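Local coordinates for 457aa long hypothetical protein (Pyrococcus horikoshii, PDB 2CSU), which is of unknown function but joins a Rossmann-type CoA-binding domain to flavodoxin-like and ligase domains of the succinyl-CoA ligase family, at residues 4-8 / 132-137; 74-78 / 109-113; 230-234 / 282-286; 287-291 / 403-407. The contacts are given in a common frame with arbitrary orientation. Residues are numbered along the deposited sequence.

Contact 1: 4-8 / 132-137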
loop_
_atom_site.group_PDB
_atom_site.type_symbol
_atom_site.label_atom_id
_atom_site.label_comp_id
_atom_site.label_asym_id
_atom_site.label_seq_id
_atom_site.Cartn_x
_atom_site.Cartn_y
_atom_site.Cartn_z
ATOM N N TYR A 4 -26.838 21.365 7.817
ATOM C CA TYR A 4 -27.648 21.230 6.614
ATOM C C TYR A 4 -26.798 20.826 5.407
ATOM O O TYR A 4 -27.298 20.556 4.324
ATOM C CB TYR A 4 -28.331 22.571 6.344
ATOM C CG TYR A 4 -27.331 23.670 6.418
ATOM C CD1 TYR A 4 -26.443 23.871 5.364
ATOM C CD2 TYR A 4 -27.279 24.506 7.533
ATOM C CE1 TYR A 4 -25.518 24.904 5.419
ATOM C CE2 TYR A 4 -26.348 25.533 7.593
ATOM C CZ TYR A 4 -25.468 25.730 6.545
ATOM O OH TYR A 4 -24.542 26.752 6.594
ATOM N N PHE A 5 -25.469 20.821 5.625
ATOM C CA PHE A 5 -24.566 20.421 4.553
ATOM C C PHE A 5 -24.511 18.899 4.406
ATOM O O PHE A 5 -24.464 18.356 3.310
ATOM C CB PHE A 5 -23.175 20.964 4.876
ATOM C CG PHE A 5 -22.964 22.273 4.175
ATOM C CD1 PHE A 5 -23.095 22.340 2.793
ATOM C CD2 PHE A 5 -22.630 23.404 4.902
ATOM C CE1 PHE A 5 -22.892 23.546 2.139
ATOM C CE2 PHE A 5 -22.430 24.611 4.239
ATOM C CZ PHE A 5 -22.560 24.688 2.857
ATOM N N PHE A 6 -24.462 18.260 5.590
ATOM C CA PHE A 6 -24.285 16.811 5.622
ATOM C C PHE A 6 -25.587 16.076 5.953
ATOM O O PHE A 6 -25.698 14.865 5.820
ATOM C CB PHE A 6 -23.221 16.490 6.672
ATOM C CG PHE A 6 -21.978 17.280 6.384
ATOM C CD1 PHE A 6 -21.121 16.864 5.374
ATOM C CD2 PHE A 6 -21.698 18.422 7.115
ATOM C CE1 PHE A 6 -19.980 17.601 5.090
ATOM C CE2 PHE A 6 -20.551 19.158 6.823
ATOM C CZ PHE A 6 -19.691 18.753 5.810
ATOM N N ASN A 7 -26.635 16.777 6.362
ATOM C CA ASN A 7 -27.920 16.151 6.646
ATOM C C ASN A 7 -29.035 17.052 6.105
ATOM O O ASN A 7 -29.927 17.479 6.842
ATOM C CB ASN A 7 -28.057 15.926 8.159
ATOM C CG ASN A 7 -27.232 14.728 8.641
ATOM O OD1 ASN A 7 -27.427 13.607 8.166
ATOM N ND2 ASN A 7 -26.305 14.961 9.579
ATOM N N PRO A 8 -28.990 17.353 4.793
ATOM C CA PRO A 8 -29.993 18.210 4.148
ATOM C C PRO A 8 -31.360 17.543 3.983
ATOM O O PRO A 8 -31.451 16.332 3.773
ATOM C CB PRO A 8 -29.347 18.545 2.808
ATOM C CG PRO A 8 -28.577 17.289 2.497
ATOM C CD PRO A 8 -27.961 16.921 3.826
ATOM N N ILE A 132 -18.997 17.223 -1.348
ATOM C CA ILE A 132 -19.038 16.665 0.007
ATOM C C ILE A 132 -19.806 15.326 0.074
ATOM O O ILE A 132 -20.626 15.012 -0.780
ATOM C CB ILE A 132 -19.716 17.680 0.936
ATOM C CG1 ILE A 132 -21.150 17.952 0.473
ATOM C CG2 ILE A 132 -18.950 19.018 0.911
ATOM C CD1 ILE A 132 -21.912 18.868 1.435
HETATM N N MSE A 133 -19.484 14.517 1.111
HETATM C CA MSE A 133 -20.206 13.266 1.363
HETATM C C MSE A 133 -20.593 13.085 2.835
HETATM O O MSE A 133 -19.904 13.500 3.756
HETATM C CB MSE A 133 -19.328 12.072 0.982
HETATM C CG MSE A 133 -18.443 12.277 -0.242
HETATM SE SE MSE A 133 -17.654 10.732 -0.712
HETATM C CE MSE A 133 -16.656 11.347 -2.073
ATOM N N ASN A 134 -21.764 12.448 3.026
ATOM C CA ASN A 134 -22.104 11.888 4.329
ATOM C C ASN A 134 -22.505 10.423 4.184
ATOM O O ASN A 134 -23.666 10.083 3.982
ATOM C CB ASN A 134 -23.258 12.693 4.925
ATOM C CG ASN A 134 -23.478 12.261 6.356
ATOM O OD1 ASN A 134 -22.865 11.322 6.849
ATOM N ND2 ASN A 134 -24.385 12.986 7.038
ATOM N N THR A 135 -21.486 9.549 4.247
ATOM C CA THR A 135 -21.720 8.133 4.001
ATOM C C THR A 135 -22.755 7.556 4.966
ATOM O O THR A 135 -23.453 6.601 4.661
ATOM C CB THR A 135 -20.391 7.387 4.134
ATOM O OG1 THR A 135 -19.813 7.655 5.407
ATOM C CG2 THR A 135 -19.415 7.844 3.049
ATOM N N HIS A 136 -22.824 8.152 6.171
ATOM C CA HIS A 136 -23.743 7.626 7.178
ATOM C C HIS A 136 -25.201 7.626 6.703
ATOM O O HIS A 136 -26.026 6.817 7.115
ATOM C CB HIS A 136 -23.599 8.474 8.440
ATOM C CG HIS A 136 -24.351 7.819 9.567
ATOM N ND1 HIS A 136 -24.910 8.511 10.590
ATOM C CD2 HIS A 136 -24.587 6.454 9.776
ATOM C CE1 HIS A 136 -25.470 7.587 11.395
ATOM N NE2 HIS A 136 -25.291 6.345 10.931
ATOM N N VAL A 137 -25.518 8.612 5.843
ATOM C CA VAL A 137 -26.872 8.685 5.302
ATOM C C VAL A 137 -26.869 8.650 3.770
ATOM O O VAL A 137 -27.728 9.218 3.108
ATOM C CB VAL A 137 -27.515 9.981 5.798
ATOM C CG1 VAL A 137 -27.611 9.968 7.323
ATOM C CG2 VAL A 137 -26.693 11.177 5.361
#
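This is a buried, mostly apolar contact, fastened by one side-chain-to-backbone hydrogen bond, between the loop preceding strand 10-14 and the end of strand 131-134. Asn134 ND2 donates to Phe6 O at 2.6 Å in an almost linear bond (175°); an asparagine suits this place because its short carboxamide offers an N-H to a carbonyl in a buried contact. Ile132 and Asn134, alternate residues of an extended strand, both direct their CA-to-CB bonds toward the loop, whereas Met133 between them points away. The strand follows the last strand, 123-125, of the parallel Rossmann sheet and pairs antiparallel with 175-181 in the next sheet, so the contact lies where the two sheets meet, and flat apolar rings suit it: Phe5 packs on Ile125 and Phe6 on Ile180. Ile132 CD1 packs 3.9 Å from Phe5 CD1, and Ile132 CB lies 4.2 Å from Phe6 CE1. Met133 O approaches the Phe6 ring at its edge, 3.9 Å from CD1 of Phe6, while the ring of Tyr196 meets the same phenylalanine.

Contact 2: 74-78 / 109-113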
loop_
_atom_site.group_PDB
_atom_site.type_symbol
_atom_site.label_atom_id
_atom_site.label_comp_id
_atom_site.label_asym_id
_atom_site.label_seq_id
_atom_site.Cartn_x
_atom_site.Cartn_y
_atom_site.Cartn_z
ATOM N N LYS A 74 -19.510 28.685 -15.667
ATOM C CA LYS A 74 -19.099 29.824 -14.852
ATOM C C LYS A 74 -20.043 31.026 -14.968
ATOM O O LYS A 74 -20.452 31.623 -13.982
ATOM C CB LYS A 74 -17.681 30.212 -15.290
ATOM C CG LYS A 74 -17.068 31.315 -14.426
ATOM C CD LYS A 74 -16.812 32.594 -15.227
ATOM C CE LYS A 74 -15.452 33.227 -14.906
ATOM N NZ LYS A 74 -15.456 34.645 -15.271
ATOM N N ARG A 75 -20.376 31.401 -16.223
ATOM C CA ARG A 75 -21.087 32.674 -16.373
ATOM C C ARG A 75 -22.476 32.658 -15.715
ATOM O O ARG A 75 -23.103 33.687 -15.500
ATOM C CB ARG A 75 -21.221 32.971 -17.867
ATOM C CG ARG A 75 -22.126 31.968 -18.583
ATOM C CD ARG A 75 -22.192 32.226 -20.092
ATOM N NE ARG A 75 -23.101 31.276 -20.738
ATOM C CZ ARG A 75 -22.592 30.084 -21.100
ATOM N NH1 ARG A 75 -21.322 29.803 -20.862
ATOM N NH2 ARG A 75 -23.376 29.186 -21.707
ATOM N N PHE A 76 -22.978 31.497 -15.303
ATOM C CA PHE A 76 -24.279 31.447 -14.640
ATOM C C PHE A 76 -24.234 31.332 -13.117
ATOM O O PHE A 76 -25.258 31.503 -12.455
ATOM C CB PHE A 76 -25.117 30.276 -15.174
ATOM C CG PHE A 76 -25.375 30.329 -16.652
ATOM C CD1 PHE A 76 -25.993 31.433 -17.226
ATOM C CD2 PHE A 76 -24.996 29.275 -17.471
ATOM C CE1 PHE A 76 -26.228 31.489 -18.606
ATOM C CE2 PHE A 76 -25.225 29.321 -18.840
ATOM C CZ PHE A 76 -25.845 30.437 -19.409
ATOM N N VAL A 77 -23.064 31.047 -12.560
ATOM C CA VAL A 77 -22.948 30.858 -11.115
ATOM C C VAL A 77 -23.451 32.005 -10.234
ATOM O O VAL A 77 -24.077 31.768 -9.199
ATOM C CB VAL A 77 -21.492 30.503 -10.733
ATOM C CG1 VAL A 77 -21.352 30.367 -9.210
ATOM C CG2 VAL A 77 -21.098 29.213 -11.414
ATOM N N LYS A 78 -23.204 33.243 -10.638
ATOM C CA LYS A 78 -23.668 34.442 -9.950
ATOM C C LYS A 78 -25.183 34.427 -9.745
ATOM O O LYS A 78 -25.685 34.443 -8.629
ATOM C CB LYS A 78 -23.266 35.664 -10.779
ATOM C CG LYS A 78 -22.672 36.774 -9.910
ATOM C CD LYS A 78 -22.939 38.169 -10.475
ATOM C CE LYS A 78 -21.731 38.730 -11.236
ATOM N NZ LYS A 78 -21.485 40.111 -10.822
ATOM N N GLU A 109 -14.314 38.051 -8.546
ATOM C CA GLU A 109 -15.631 37.473 -8.761
ATOM C C GLU A 109 -15.942 36.563 -7.583
ATOM O O GLU A 109 -17.073 36.514 -7.091
ATOM C CB GLU A 109 -15.661 36.642 -10.033
ATOM C CG GLU A 109 -15.555 37.432 -11.306
ATOM C CD GLU A 109 -15.958 36.610 -12.501
ATOM O OE1 GLU A 109 -15.487 36.905 -13.618
ATOM O OE2 GLU A 109 -16.760 35.669 -12.321
ATOM N N GLU A 110 -14.913 35.851 -7.139
ATOM C CA GLU A 110 -15.052 34.927 -6.034
ATOM C C GLU A 110 -15.518 35.658 -4.791
ATOM O O GLU A 110 -16.453 35.215 -4.122
ATOM C CB GLU A 110 -13.723 34.208 -5.781
ATOM C CG GLU A 110 -13.773 33.199 -4.654
ATOM C CD GLU A 110 -12.676 32.174 -4.761
ATOM O OE1 GLU A 110 -12.751 31.332 -5.672
ATOM O OE2 GLU A 110 -11.734 32.208 -3.947
ATOM N N LYS A 111 -14.878 36.787 -4.494
ATOM C CA LYS A 111 -15.251 37.581 -3.327
ATOM C C LYS A 111 -16.697 38.045 -3.412
ATOM O O LYS A 111 -17.403 38.079 -2.409
ATOM C CB LYS A 111 -14.357 38.818 -3.193
ATOM C CG LYS A 111 -14.958 39.858 -2.251
ATOM C CD LYS A 111 -15.024 41.240 -2.886
ATOM C CE LYS A 111 -16.327 41.959 -2.499
ATOM N NZ LYS A 111 -17.268 42.090 -3.652
ATOM N N GLU A 112 -17.119 38.428 -4.612
ATOM C CA GLU A 112 -18.477 38.890 -4.828
ATOM C C GLU A 112 -19.446 37.753 -4.528
ATOM O O GLU A 112 -20.520 37.991 -3.975
ATOM C CB GLU A 112 -18.639 39.398 -6.272
ATOM C CG GLU A 112 -20.047 39.859 -6.673
ATOM C CD GLU A 112 -20.655 40.875 -5.713
ATOM O OE1 GLU A 112 -19.906 41.687 -5.134
ATOM O OE2 GLU A 112 -21.894 40.872 -5.545
ATOM N N LEU A 113 -19.064 36.523 -4.873
ATOM C CA LEU A 113 -19.914 35.358 -4.602
ATOM C C LEU A 113 -20.107 35.222 -3.096
ATOM O O LEU A 113 -21.208 34.978 -2.625
ATOM C CB LEU A 113 -19.290 34.059 -5.128
ATOM C CG LEU A 113 -19.143 33.775 -6.625
ATOM C CD1 LEU A 113 -18.651 32.340 -6.804
ATOM C CD2 LEU A 113 -20.476 33.955 -7.344
#
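A salt bridge from Lys74 NZ to Glu109 OE1, 2.8 Å long and also a hydrogen bond, ties segment 74-78 of helix 74-87 to helix 104-120. The lysine's CA-to-CB bond points sideways; its long chain brings the ammonium group across. One turn on, Lys78 makes no such pair: its NZ stays 4.4 Å from Glu112 CG, and Glu112 OE1 is bridged at 3.1 Å by Lys111 NZ of its own helix. Beneath the charges, Val77 CG1 meets Leu113 CD1 at 4.1 Å, and Leu113 CD2 reaches Lys78 CA, also at 4.1 Å. The segments run 33° apart in direction, their axes 11.3 Å apart at closest approach, a wide spacing bridged by the long Lys74 and Glu109 side chains and, further in, by Val77 and Leu113. Neighbouring helices pack so on one face of a Rossmann sheet: each follows a parallel strand, 67-70 or 91-94, and Val77 and Leu113 both rest on Ile94. Branched aliphatics thus fill the sheet-facing side, while the opposite charges join the helices nearer solvent.

Contact 3: 230-234 / 282-286; sequences KPIIA and MARAF
The contact belongs to the flavodoxin-like domain's hydrophobic core, where a helix end and the turn after it cover the start of a parallel strand. Residues 232-234 are extended (phi/psi near -120/125), so Pro231 and Ile233 direct CA-to-CB toward the other segment while Ile232 points away. Arg284 is the first residue to leave helical phi/psi, and a type I beta turn from Ala283 to Phe286 folds the phenylalanine back toward the strand. The closest CA pair is Ile233 and Ala283, 6.3 Å apart. In this parallel alpha/beta layer, strand 232-236 lies between 205-210 and 271-273, and helix 276-283 packs on its face. Ile233 (chi1 m, chi2 p) lies at the centre: its CD1 is 4.1 Å from CB of Ala283, small enough to admit it, and 4.2 Å from Phe286 CE2, its CG2 3.8 Å from CE of Met282 (selenomethionine; m, t, p). Phe286 (chi1 m, chi2 -82°) turns one ring face to the Pro231 ring in a CH-pi contact. No hydrogen bond crosses.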
loop_
_atom_site.group_PDB
_atom_site.type_symbol
_atom_site.label_atom_id
_atom_site.label_comp_id
_atom_site.label_asym_id
_atom_site.label_seq_id
_atom_site.Cartn_x
_atom_site.Cartn_y
_atom_site.Cartn_z
ATOM N N LYS A 230 -11.557 15.227 20.044
ATOM C CA LYS A 230 -11.108 14.176 19.136
ATOM C C LYS A 230 -9.950 14.641 18.260
ATOM O O LYS A 230 -9.706 15.828 18.087
ATOM C CB LYS A 230 -12.286 13.740 18.262
ATOM C CG LYS A 230 -13.513 14.640 18.428
ATOM C CD LYS A 230 -14.488 14.510 17.255
ATOM C CE LYS A 230 -15.936 14.309 17.716
ATOM N NZ LYS A 230 -16.802 14.124 16.554
ATOM N N PRO A 231 -9.147 13.660 17.816
ATOM C CA PRO A 231 -7.924 13.917 17.063
ATOM C C PRO A 231 -8.058 14.451 15.640
ATOM O O PRO A 231 -9.046 14.212 14.930
ATOM C CB PRO A 231 -7.188 12.572 17.129
ATOM C CG PRO A 231 -8.273 11.597 17.190
ATOM C CD PRO A 231 -9.258 12.231 18.151
ATOM N N ILE A 232 -7.038 15.205 15.252
ATOM C CA ILE A 232 -6.951 15.798 13.937
ATOM C C ILE A 232 -5.586 15.407 13.376
ATOM O O ILE A 232 -4.566 15.620 14.024
ATOM C CB ILE A 232 -7.078 17.335 14.031
ATOM C CG1 ILE A 232 -8.464 17.701 14.581
ATOM C CG2 ILE A 232 -6.819 17.967 12.675
ATOM C CD1 ILE A 232 -8.671 19.173 14.884
ATOM N N ILE A 233 -5.579 14.813 12.183
ATOM C CA ILE A 233 -4.345 14.384 11.528
ATOM C C ILE A 233 -4.184 15.181 10.228
ATOM O O ILE A 233 -5.048 15.113 9.344
ATOM C CB ILE A 233 -4.370 12.864 11.173
ATOM C CG1 ILE A 233 -4.587 12.008 12.425
ATOM C CG2 ILE A 233 -3.037 12.454 10.564
ATOM C CD1 ILE A 233 -5.911 12.206 13.106
ATOM N N ALA A 234 -3.081 15.924 10.116
ATOM C CA ALA A 234 -2.822 16.743 8.933
ATOM C C ALA A 234 -1.618 16.324 8.104
ATOM O O ALA A 234 -0.533 16.086 8.627
ATOM C CB ALA A 234 -2.661 18.209 9.335
HETATM N N MSE A 282 -3.224 6.671 10.756
HETATM C CA MSE A 282 -3.265 7.310 12.065
HETATM C C MSE A 282 -4.688 7.717 12.456
HETATM O O MSE A 282 -5.062 7.754 13.619
HETATM C CB MSE A 282 -2.377 8.555 12.017
HETATM C CG MSE A 282 -0.888 8.220 12.131
HETATM SE SE MSE A 282 0.160 9.638 11.781
HETATM C CE MSE A 282 -0.570 10.782 12.962
ATOM N N ALA A 283 -5.483 8.066 11.428
ATOM C CA ALA A 283 -6.804 8.626 11.693
ATOM C C ALA A 283 -7.841 7.557 12.051
ATOM O O ALA A 283 -8.711 7.750 12.892
ATOM C CB ALA A 283 -7.250 9.392 10.447
ATOM N N ARG A 284 -7.753 6.414 11.350
ATOM C CA ARG A 284 -8.792 5.407 11.522
ATOM C C ARG A 284 -8.453 4.444 12.660
ATOM O O ARG A 284 -9.046 3.383 12.808
ATOM C CB ARG A 284 -8.929 4.634 10.209
ATOM C CG ARG A 284 -7.738 3.712 9.950
ATOM C CD ARG A 284 -8.101 2.552 9.016
ATOM N NE ARG A 284 -6.929 2.127 8.243
ATOM C CZ ARG A 284 -6.729 0.804 8.102
ATOM N NH1 ARG A 284 -7.573 -0.057 8.644
ATOM N NH2 ARG A 284 -5.675 0.366 7.407
ATOM N N ALA A 285 -7.452 4.848 13.462
ATOM C CA ALA A 285 -7.086 4.034 14.614
ATOM C C ALA A 285 -7.897 4.428 15.846
ATOM O O ALA A 285 -7.834 3.804 16.899
ATOM C CB ALA A 285 -5.597 4.238 14.893
ATOM N N PHE A 286 -8.653 5.531 15.701
ATOM C CA PHE A 286 -9.438 5.989 16.840
ATOM C C PHE A 286 -10.800 5.292 16.901
ATOM O O PHE A 286 -11.771 5.812 17.435
ATOM C CB PHE A 286 -9.634 7.501 16.709
ATOM C CG PHE A 286 -8.325 8.203 16.923
ATOM C CD1 PHE A 286 -7.879 8.445 18.217
ATOM C CD2 PHE A 286 -7.577 8.620 15.835
ATOM C CE1 PHE A 286 -6.676 9.107 18.418
ATOM C CE2 PHE A 286 -6.370 9.283 16.045
ATOM C CZ PHE A 286 -5.915 9.527 17.335
#

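Contact 4: 287-291 / 403-407; sequences SQPLP and EKPVL
Pro289, Pro405 and Gln288 carry most of this contact, in which the linker between helix 276-283 and strand 295-300 crosses the entry to strand 406-411, a parallel strand of the ligase-CoA domain that pairs with 371-377. Residues 289-291 follow a polyproline II course (phi -68 to -78°, psi 133 to 159°), which the two prolines help to hold, and Pro405 (-58/141) is similar before Val406 enters the strand. End to end, CA 288 to 291 and CA 403 to 406 run 107° apart; Pro289 and Pro405 have CA atoms 4.9 Å apart, Pro291 and Lys404 5.8 Å. Pro289, C-gamma exo, points toward the other segment, its CG 3.4 Å from Glu403 CD and its CD 4.3 Å from Pro405 CB. Pro405, C-gamma endo, lies sideways and also receives Pro291, CB of Pro291 to CG of Pro405 being 3.7 Å. Rigid rings pack well here because they cost little entropy and need no backbone partner for their nitrogens. Gln288, with chi1 and chi2 both m, supplies the polar link: its NE2 bonds to Gly427 O, and its OE1 accepts from Val406 N at 2.6 Å (153°), capturing the first amide of the strand. A water donates to both Gln288 OE1 at 3.0 Å and Lys404 O at 3.2 Å.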
loop_
_atom_site.group_PDB
_atom_site.type_symbol
_atom_site.label_atom_id
_atom_site.label_comp_id
_atom_site.label_asym_id
_atom_site.label_seq_id
_atom_site.Cartn_x
_atom_site.Cartn_y
_atom_site.Cartn_z
ATOM N N SER A 287 -10.844 4.091 16.293
ATOM C CA SER A 287 -11.994 3.222 16.508
ATOM C C SER A 287 -11.813 2.435 17.807
ATOM O O SER A 287 -12.689 1.717 18.276
ATOM C CB SER A 287 -12.092 2.261 15.321
ATOM O OG SER A 287 -11.606 0.974 15.709
ATOM N N GLN A 288 -10.591 2.564 18.363
ATOM C CA GLN A 288 -10.277 1.913 19.627
ATOM C C GLN A 288 -10.091 2.947 20.742
ATOM O O GLN A 288 -10.057 4.148 20.516
ATOM C CB GLN A 288 -8.980 1.119 19.442
ATOM C CG GLN A 288 -9.120 0.006 18.404
ATOM C CD GLN A 288 -9.564 -1.262 19.091
ATOM O OE1 GLN A 288 -9.065 -1.664 20.129
ATOM N NE2 GLN A 288 -10.559 -1.908 18.450
ATOM N N PRO A 289 -10.010 2.440 21.985
ATOM C CA PRO A 289 -9.820 3.298 23.147
ATOM C C PRO A 289 -8.431 3.941 23.144
ATOM O O PRO A 289 -7.453 3.366 22.684
ATOM C CB PRO A 289 -9.991 2.439 24.398
ATOM C CG PRO A 289 -10.629 1.143 23.906
ATOM C CD PRO A 289 -10.086 1.051 22.404
ATOM N N LEU A 290 -8.292 5.041 23.870
ATOM C CA LEU A 290 -6.985 5.630 24.117
ATOM C C LEU A 290 -6.198 4.880 25.196
ATOM O O LEU A 290 -6.727 4.564 26.257
ATOM C CB LEU A 290 -7.156 7.108 24.489
ATOM C CG LEU A 290 -7.921 7.926 23.428
ATOM C CD1 LEU A 290 -8.123 9.356 23.897
ATOM C CD2 LEU A 290 -7.152 7.911 22.113
ATOM N N PRO A 291 -4.915 4.586 24.923
ATOM C CA PRO A 291 -4.019 3.872 25.838
ATOM C C PRO A 291 -3.651 4.682 27.078
ATOM O O PRO A 291 -3.470 5.899 27.002
ATOM C CB PRO A 291 -2.809 3.588 24.963
ATOM C CG PRO A 291 -2.750 4.818 24.101
ATOM C CD PRO A 291 -4.192 4.977 23.697
ATOM N N GLU A 403 -10.325 -1.486 28.343
ATOM C CA GLU A 403 -10.341 -0.539 27.237
ATOM C C GLU A 403 -8.941 -0.092 26.862
ATOM O O GLU A 403 -8.661 1.084 26.666
ATOM C CB GLU A 403 -11.184 0.667 27.653
ATOM C CG GLU A 403 -12.682 0.426 27.458
ATOM C CD GLU A 403 -13.155 1.197 26.244
ATOM O OE1 GLU A 403 -12.929 2.405 26.190
ATOM O OE2 GLU A 403 -13.762 0.582 25.364
ATOM N N LYS A 404 -8.246 -1.193 26.614
ATOM C CA LYS A 404 -6.934 -1.109 25.998
ATOM C C LYS A 404 -7.042 -1.238 24.490
ATOM O O LYS A 404 -7.602 -2.199 23.973
ATOM C CB LYS A 404 -6.000 -2.188 26.554
ATOM C CG LYS A 404 -5.698 -2.041 28.047
ATOM C CD LYS A 404 -4.995 -3.280 28.572
ATOM C CE LYS A 404 -4.765 -3.217 30.078
ATOM N NZ LYS A 404 -3.822 -4.313 30.495
ATOM N N PRO A 405 -6.493 -0.263 23.763
ATOM C CA PRO A 405 -6.548 -0.298 22.303
ATOM C C PRO A 405 -5.911 -1.565 21.740
ATOM O O PRO A 405 -4.895 -2.046 22.249
ATOM C CB PRO A 405 -5.785 0.966 21.906
ATOM C CG PRO A 405 -4.775 1.108 23.008
ATOM C CD PRO A 405 -5.602 0.812 24.237
ATOM N N VAL A 406 -6.525 -2.104 20.692
ATOM C CA VAL A 406 -6.007 -3.278 20.006
ATOM C C VAL A 406 -5.842 -3.014 18.511
ATOM O O VAL A 406 -6.759 -2.598 17.814
ATOM C CB VAL A 406 -6.988 -4.427 20.230
ATOM C CG1 VAL A 406 -6.529 -5.656 19.449
ATOM C CG2 VAL A 406 -7.058 -4.770 21.705
ATOM N N LEU A 407 -4.602 -3.219 18.032
ATOM C CA LEU A 407 -4.339 -3.028 16.614
ATOM C C LEU A 407 -3.940 -4.344 15.950
ATOM O O LEU A 407 -3.346 -5.227 16.556
ATOM C CB LEU A 407 -3.206 -2.014 16.476
ATOM C CG LEU A 407 -3.559 -0.667 17.111
ATOM C CD1 LEU A 407 -2.451 0.373 16.934
ATOM C CD2 LEU A 407 -4.827 -0.053 16.518
HETATM O O HOH W 1 -10.324 -3.030 22.477
#

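From the N terminus, contact 1 closes a loop of 123 residues that takes in the parallel Rossmann sheet, returning the chain from strand 131-134 to the opening residues. Contact 2 is nested inside it, joining two helices of that domain about 25 Å away, centre to centre. Contact 3 then follows in series, closing 47 residues within the flavodoxin-like domain; strand 131-134 of contact 1 and strand 232-236 of contact 3 belong to the same mixed sheet. Contact 4 starts at the residue after contact 3 ends and closes 111 residues, tying the linker to the third domain. Contacts 2 and 4 lie on opposite sides of the chain's centre, their own centres 47 Å apart.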